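Local coordinates for surface glycoprotein (Trypanosoma brucei, PDB 5KLH) that probably acts as a sensor at the surface of the procyclic (insect-stage) parasite, through this bilobed ectodomain of a transmembrane protein, at residues 96-101 with 146-151; 90-95 with 152-157. All coordinates share one frame; numbering follows the deposited sequence.

Contact 1: 96-101 with 146-151; sequences ERWFSC and CGYCKQ
Trp98 and Glu96 approach Tyr148 from the same side of its ring. They sit on the antiparallel pair of strands 85-100 and 145-164, probably in the smaller lobe, with strand 132-135 on the far side of 145-164. Tyr148 CB sits over the five-membered ring of Trp98, 3.5 Å from the centroid, in a CH-pi contact. The two side chains lie side by side and point the same way; the six-membered ring of Trp98 is turned 32° from the Tyr148 ring, an oblique pair. Tyr148 CG stands between its backbone N and carbonyl carbon (chi1 67°). The Glu96 carboxylate stacks on the phenol ring, with CD 3.6 Å from Tyr148 CE1. Trp98 NE1 donates to the anti side of Glu96 OE1 at 3.2 Å, tying down the carboxylate. Water 1 joins Glu96 OE2 to Tyr148 OH.

Beneath them, Arg97 and Cys149 exchange a pair of backbone hydrogen bonds, each 2.8 Å between N and O. Phe99 N donates to Gly147 O, and Cys146 N to Phe99 O. On the other face, Phe99 is buried against helix 116-128 and Tyr133. Cys149 is disulfide-bonded to Cys126, and Cys101 to Cys115, so strand 145-164 and the residue just after strand 85-100 are tied to the cysteine-rich segment between them. Cys146, bonded to Cys140, places its SG in the plane of the Phe99 ring, at the edge, 5.2 Å from the centroid.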
loop_
_atom_site.group_PDB
_atom_site.type_symbol
_atom_site.label_atom_id
_atom_site.label_comp_id
_atom_site.label_asym_id
_atom_site.label_seq_id
_atom_site.Cartn_x
_atom_site.Cartn_y
_atom_site.Cartn_z
ATOM N N GLU A 96 7.914 6.244 10.680
ATOM C CA GLU A 96 8.365 7.591 10.998
ATOM C C GLU A 96 7.855 8.567 9.948
ATOM O O GLU A 96 8.164 8.415 8.763
ATOM C CB GLU A 96 9.898 7.647 11.079
ATOM C CG GLU A 96 10.501 6.666 12.081
ATOM C CD GLU A 96 12.025 6.710 12.122
ATOM O OE1 GLU A 96 12.634 7.504 11.369
ATOM O OE2 GLU A 96 12.610 5.947 12.922
ATOM N N ARG A 97 7.063 9.552 10.364
ATOM C CA ARG A 97 6.668 10.611 9.439
ATOM C C ARG A 97 7.417 11.886 9.795
ATOM O O ARG A 97 7.222 12.456 10.877
ATOM C CB ARG A 97 5.150 10.822 9.447
ATOM C CG ARG A 97 4.370 9.633 8.855
ATOM C CD ARG A 97 5.033 9.104 7.562
ATOM N NE ARG A 97 4.545 7.779 7.167
ATOM C CZ ARG A 97 4.705 7.242 5.957
ATOM N NH1 ARG A 97 5.332 7.911 4.993
ATOM N NH2 ARG A 97 4.226 6.030 5.703
ATOM N N TRP A 98 8.294 12.309 8.884
ATOM C CA TRP A 98 9.215 13.409 9.131
ATOM C C TRP A 98 8.663 14.755 8.689
ATOM O O TRP A 98 7.982 14.845 7.674
ATOM C CB TRP A 98 10.537 13.160 8.406
ATOM C CG TRP A 98 11.431 12.183 9.081
ATOM C CD1 TRP A 98 11.319 10.824 9.075
ATOM C CD2 TRP A 98 12.594 12.492 9.850
ATOM N NE1 TRP A 98 12.339 10.264 9.809
ATOM C CE2 TRP A 98 13.138 11.267 10.293
ATOM C CE3 TRP A 98 13.227 13.682 10.217
ATOM C CZ2 TRP A 98 14.290 11.203 11.076
ATOM C CZ3 TRP A 98 14.366 13.616 10.997
ATOM C CH2 TRP A 98 14.885 12.386 11.420
ATOM N N PHE A 99 8.991 15.792 9.449
ATOM C CA PHE A 99 8.745 17.164 9.021
ATOM C C PHE A 99 10.024 17.725 8.421
ATOM O O PHE A 99 11.054 17.813 9.096
ATOM C CB PHE A 99 8.275 18.038 10.190
ATOM C CG PHE A 99 7.905 19.440 9.779
ATOM C CD1 PHE A 99 8.872 20.430 9.692
ATOM C CD2 PHE A 99 6.592 19.752 9.472
ATOM C CE1 PHE A 99 8.533 21.717 9.300
ATOM C CE2 PHE A 99 6.243 21.031 9.084
ATOM C CZ PHE A 99 7.226 22.016 9.004
ATOM N N SER A 100 9.958 18.079 7.139
ATOM C CA SER A 100 11.071 18.712 6.440
ATOM C C SER A 100 10.678 20.152 6.158
ATOM O O SER A 100 9.583 20.405 5.650
ATOM C CB SER A 100 11.390 17.987 5.132
ATOM O OG SER A 100 11.583 16.598 5.350
ATOM N N CYS A 101 11.546 21.093 6.506
ATOM C CA CYS A 101 11.212 22.493 6.273
ATOM C C CYS A 101 11.409 22.802 4.799
ATOM O O CYS A 101 12.525 22.719 4.285
ATOM C CB CYS A 101 12.063 23.420 7.139
ATOM S SG CYS A 101 11.708 25.176 6.887
ATOM N N CYS A 146 13.351 18.517 10.625
ATOM C CA CYS A 146 13.191 19.118 11.948
ATOM C C CYS A 146 12.794 18.131 13.029
ATOM O O CYS A 146 13.109 18.327 14.204
ATOM C CB CYS A 146 12.169 20.249 11.872
ATOM S SG CYS A 146 12.620 21.430 10.591
ATOM N N GLY A 147 12.108 17.068 12.639
ATOM C CA GLY A 147 11.701 16.058 13.596
ATOM C C GLY A 147 10.795 15.041 12.948
ATOM O O GLY A 147 10.529 15.129 11.747
ATOM N N TYR A 148 10.330 14.065 13.722
ATOM C CA TYR A 148 9.449 13.060 13.152
ATOM C C TYR A 148 8.481 12.488 14.157
ATOM O O TYR A 148 8.793 12.337 15.343
ATOM C CB TYR A 148 10.256 11.923 12.504
ATOM C CG TYR A 148 11.062 11.038 13.438
ATOM C CD1 TYR A 148 10.514 9.879 13.983
ATOM C CD2 TYR A 148 12.387 11.328 13.720
ATOM C CE1 TYR A 148 11.265 9.052 14.809
ATOM C CE2 TYR A 148 13.146 10.503 14.540
ATOM C CZ TYR A 148 12.576 9.371 15.082
ATOM O OH TYR A 148 13.319 8.552 15.906
ATOM N N CYS A 149 7.288 12.193 13.661
ATOM C CA CYS A 149 6.265 11.539 14.445
ATOM C C CYS A 149 6.389 10.037 14.279
ATOM O O CYS A 149 6.557 9.535 13.159
ATOM C CB CYS A 149 4.876 11.998 14.023
ATOM S SG CYS A 149 3.591 11.356 15.093
ATOM N N LYS A 150 6.295 9.319 15.394
ATOM C CA LYS A 150 6.518 7.883 15.376
ATOM C C LYS A 150 5.264 7.116 15.767
ATOM O O LYS A 150 4.639 7.413 16.783
ATOM C CB LYS A 150 7.676 7.534 16.308
ATOM C CG LYS A 150 7.936 6.060 16.469
ATOM C CD LYS A 150 9.055 5.824 17.476
ATOM C CE LYS A 150 8.838 6.658 18.730
ATOM N NZ LYS A 150 9.797 7.809 18.793
ATOM N N GLN A 151 4.892 6.136 14.943
ATOM C CA GLN A 151 3.761 5.273 15.248
ATOM C C GLN A 151 4.175 3.816 15.124
ATOM O O GLN A 151 4.917 3.456 14.211
ATOM C CB GLN A 151 2.574 5.569 14.325
ATOM C CG GLN A 151 1.974 6.966 14.484
ATOM C CD GLN A 151 1.060 7.103 15.694
ATOM O OE1 GLN A 151 0.964 6.203 16.532
ATOM N NE2 GLN A 151 0.376 8.243 15.786
HETATM O O HOH W 1 12.067 5.613 15.537
#

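Contact 2: 90-95 with 152-157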
loop_
_atom_site.group_PDB
_atom_site.type_symbol
_atom_site.label_atom_id
_atom_site.label_comp_id
_atom_site.label_asym_id
_atom_site.label_seq_id
_atom_site.Cartn_x
_atom_site.Cartn_y
_atom_site.Cartn_z
ATOM N N PRO A 90 7.793 -7.234 7.406
ATOM C CA PRO A 90 7.972 -7.147 8.857
ATOM C C PRO A 90 6.653 -7.285 9.610
ATOM O O PRO A 90 5.680 -6.636 9.235
ATOM C CB PRO A 90 8.578 -5.750 9.062
ATOM C CG PRO A 90 8.204 -4.989 7.854
ATOM C CD PRO A 90 8.157 -5.980 6.725
ATOM N N LEU A 91 6.637 -8.120 10.649
ATOM C CA LEU A 91 5.451 -8.265 11.510
ATOM C C LEU A 91 5.099 -6.968 12.207
ATOM O O LEU A 91 3.926 -6.678 12.466
ATOM C CB LEU A 91 5.683 -9.348 12.545
ATOM C CG LEU A 91 5.802 -10.751 11.963
ATOM C CD1 LEU A 91 6.368 -11.692 13.006
ATOM C CD2 LEU A 91 4.447 -11.225 11.485
ATOM N N HIS A 92 6.131 -6.190 12.508
ATOM C CA HIS A 92 5.968 -4.917 13.185
ATOM C C HIS A 92 6.841 -3.886 12.516
ATOM O O HIS A 92 7.994 -4.160 12.200
ATOM C CB HIS A 92 6.335 -5.038 14.667
ATOM C CG HIS A 92 6.660 -3.726 15.307
ATOM N ND1 HIS A 92 7.936 -3.387 15.707
ATOM C CD2 HIS A 92 5.877 -2.656 15.589
ATOM C CE1 HIS A 92 7.924 -2.165 16.213
ATOM N NE2 HIS A 92 6.687 -1.705 16.163
ATOM N N ALA A 93 6.310 -2.693 12.305
ATOM C CA ALA A 93 7.125 -1.612 11.786
ATOM C C ALA A 93 6.971 -0.378 12.648
ATOM O O ALA A 93 5.915 -0.135 13.246
ATOM C CB ALA A 93 6.759 -1.302 10.331
ATOM N N THR A 94 8.051 0.385 12.716
ATOM C CA THR A 94 8.044 1.681 13.353
ATOM C C THR A 94 7.979 2.728 12.262
ATOM O O THR A 94 8.975 3.005 11.596
ATOM C CB THR A 94 9.284 1.880 14.211
ATOM O OG1 THR A 94 9.329 0.854 15.211
ATOM C CG2 THR A 94 9.257 3.241 14.877
ATOM N N ARG A 95 6.796 3.289 12.062
ATOM C CA ARG A 95 6.585 4.231 10.974
ATOM C C ARG A 95 6.989 5.633 11.413
ATOM O O ARG A 95 6.483 6.146 12.409
ATOM C CB ARG A 95 5.117 4.186 10.532
ATOM C CG ARG A 95 4.824 4.834 9.195
ATOM C CD ARG A 95 3.316 5.003 8.996
ATOM N NE ARG A 95 2.627 3.747 8.686
ATOM C CZ ARG A 95 1.315 3.549 8.827
ATOM N NH1 ARG A 95 0.531 4.512 9.295
ATOM N NH2 ARG A 95 0.781 2.378 8.509
ATOM N N GLU A 152 3.710 2.984 16.051
ATOM C CA GLU A 152 3.974 1.545 15.983
ATOM C C GLU A 152 2.816 0.819 15.323
ATOM O O GLU A 152 1.661 0.975 15.738
ATOM C CB GLU A 152 4.226 0.965 17.386
ATOM C CG GLU A 152 5.262 1.728 18.206
ATOM C CD GLU A 152 6.669 1.677 17.626
ATOM O OE1 GLU A 152 6.961 0.833 16.749
ATOM O OE2 GLU A 152 7.501 2.500 18.063
ATOM N N VAL A 153 3.123 0.045 14.285
ATOM C CA VAL A 153 2.103 -0.692 13.542
ATOM C C VAL A 153 2.462 -2.162 13.359
ATOM O O VAL A 153 3.647 -2.539 13.377
ATOM C CB VAL A 153 1.868 -0.069 12.163
ATOM C CG1 VAL A 153 1.473 1.384 12.336
ATOM C CG2 VAL A 153 3.135 -0.149 11.316
ATOM N N TYR A 154 1.435 -2.987 13.174
ATOM C CA TYR A 154 1.631 -4.424 13.033
ATOM C C TYR A 154 0.897 -4.951 11.814
ATOM O O TYR A 154 -0.295 -4.671 11.625
ATOM C CB TYR A 154 1.170 -5.157 14.284
ATOM C CG TYR A 154 1.904 -4.717 15.523
ATOM C CD1 TYR A 154 1.495 -3.606 16.236
ATOM C CD2 TYR A 154 3.032 -5.406 15.967
ATOM C CE1 TYR A 154 2.166 -3.199 17.373
ATOM C CE2 TYR A 154 3.712 -4.996 17.107
ATOM C CZ TYR A 154 3.283 -3.895 17.792
ATOM O OH TYR A 154 3.967 -3.495 18.922
ATOM N N LEU A 155 1.601 -5.725 11.003
ATOM C CA LEU A 155 1.032 -6.283 9.783
ATOM C C LEU A 155 -0.208 -7.134 10.043
ATOM O O LEU A 155 -0.185 -8.043 10.882
ATOM C CB LEU A 155 2.076 -7.135 9.071
ATOM C CG LEU A 155 1.655 -7.697 7.718
ATOM C CD1 LEU A 155 1.451 -6.571 6.712
ATOM C CD2 LEU A 155 2.738 -8.646 7.250
ATOM N N SER A 156 -1.270 -6.852 9.289
ATOM C CA SER A 156 -2.539 -7.556 9.426
ATOM C C SER A 156 -3.016 -8.096 8.083
ATOM O O SER A 156 -3.610 -9.168 8.012
ATOM C CB SER A 156 -3.589 -6.631 10.013
ATOM O OG SER A 156 -4.831 -7.298 10.112
ATOM N N LYS A 157 -2.779 -7.317 7.034
ATOM C CA LYS A 157 -3.205 -7.677 5.686
ATOM C C LYS A 157 -2.048 -7.379 4.745
ATOM O O LYS A 157 -1.596 -6.244 4.670
ATOM C CB LYS A 157 -4.471 -6.902 5.291
ATOM C CG LYS A 157 -5.159 -7.436 4.049
ATOM C CD LYS A 157 -6.576 -6.869 3.886
ATOM C CE LYS A 157 -7.412 -7.047 5.151
ATOM N NZ LYS A 157 -8.781 -6.464 5.010
HETATM O O HOH W 2 1.964 -8.609 12.560
HETATM O O HOH W 3 10.132 1.696 18.112
#
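Leu91 O accepts from Leu155 N at one end of this antiparallel pairing, and Ala93 and Val153 exchange two backbone hydrogen bonds at its middle. The short strand axes approach to 4.8 Å, with N-to-C directions 143° apart, a marked twist. Ala93 with Val153 is a hydrogen-bonded pair. His92 with Tyr154 and Thr94 with Glu152 flank it as non-hydrogen-bonded pairs. Water 2 donates to both Leu91 O and Leu155 O.

His92, Thr94, Glu152 and Tyr154 share one face. Glu152 OE1 is gripped by two donors. His92 NE2 reaches its anti side at 2.6 Å, with OE1 near the plane of the imidazole. Thr94 OG1 donates to its syn lone pair at 2.8 Å. Glu152 is bent at chi2 (-65°), and its side chain runs beside that of Thr94, pointing the same way. Water 3 donates to both Thr94 OG1 and Glu152 OE2. The carboxylate could favour a protonated imidazole. Tyr154 meets the neighbouring carbon: His92 CD2 lies over one face of the phenol ring, toward its rim, 3.5 Å from Tyr154 CE2. The two ring planes are 33° apart.

The other face carries Ala93 and Val153, with Ala93 CB 3.9 Å from Val153 CG2. Val153 CG1 lies over one face of the Arg95 guanidinium, 4.0 Å from Arg95 NH2. Tyr190 of strand 189-191 touches both Arg95 and Val153. Leu155 packs its CB against Pro90 O at 3.6 Å and also meets Leu73 and Val198. Further on, Ser156 and Lys157 both face Gly189 in a classic beta bulge. This is a twisted antiparallel beta ribbon that merges into the main sheet, where 189-191 and 197-204 also pair with 145-164.

Overall arrangement
Both contacts pair the same two strands, 85-100 and 145-164, and their centres lie 18 Å apart. Residues 90-95 run directly into 96-101, and 146-151 directly into 152-157. Contact 1 therefore closes the shorter loop and contact 2 the longer one around it. The two meet through a probable hydrogen bond from Arg95 N to Gln151 O and through packing of Lys150 on Thr94. Contact 2 lies nearer the chain centre, at about 12 Å against about 20 Å, beside strands 72-79 and 197-204. Contact 1 adjoins helix 116-128 and three disulfides. Together they probably form the two-strand connection between the two lobes.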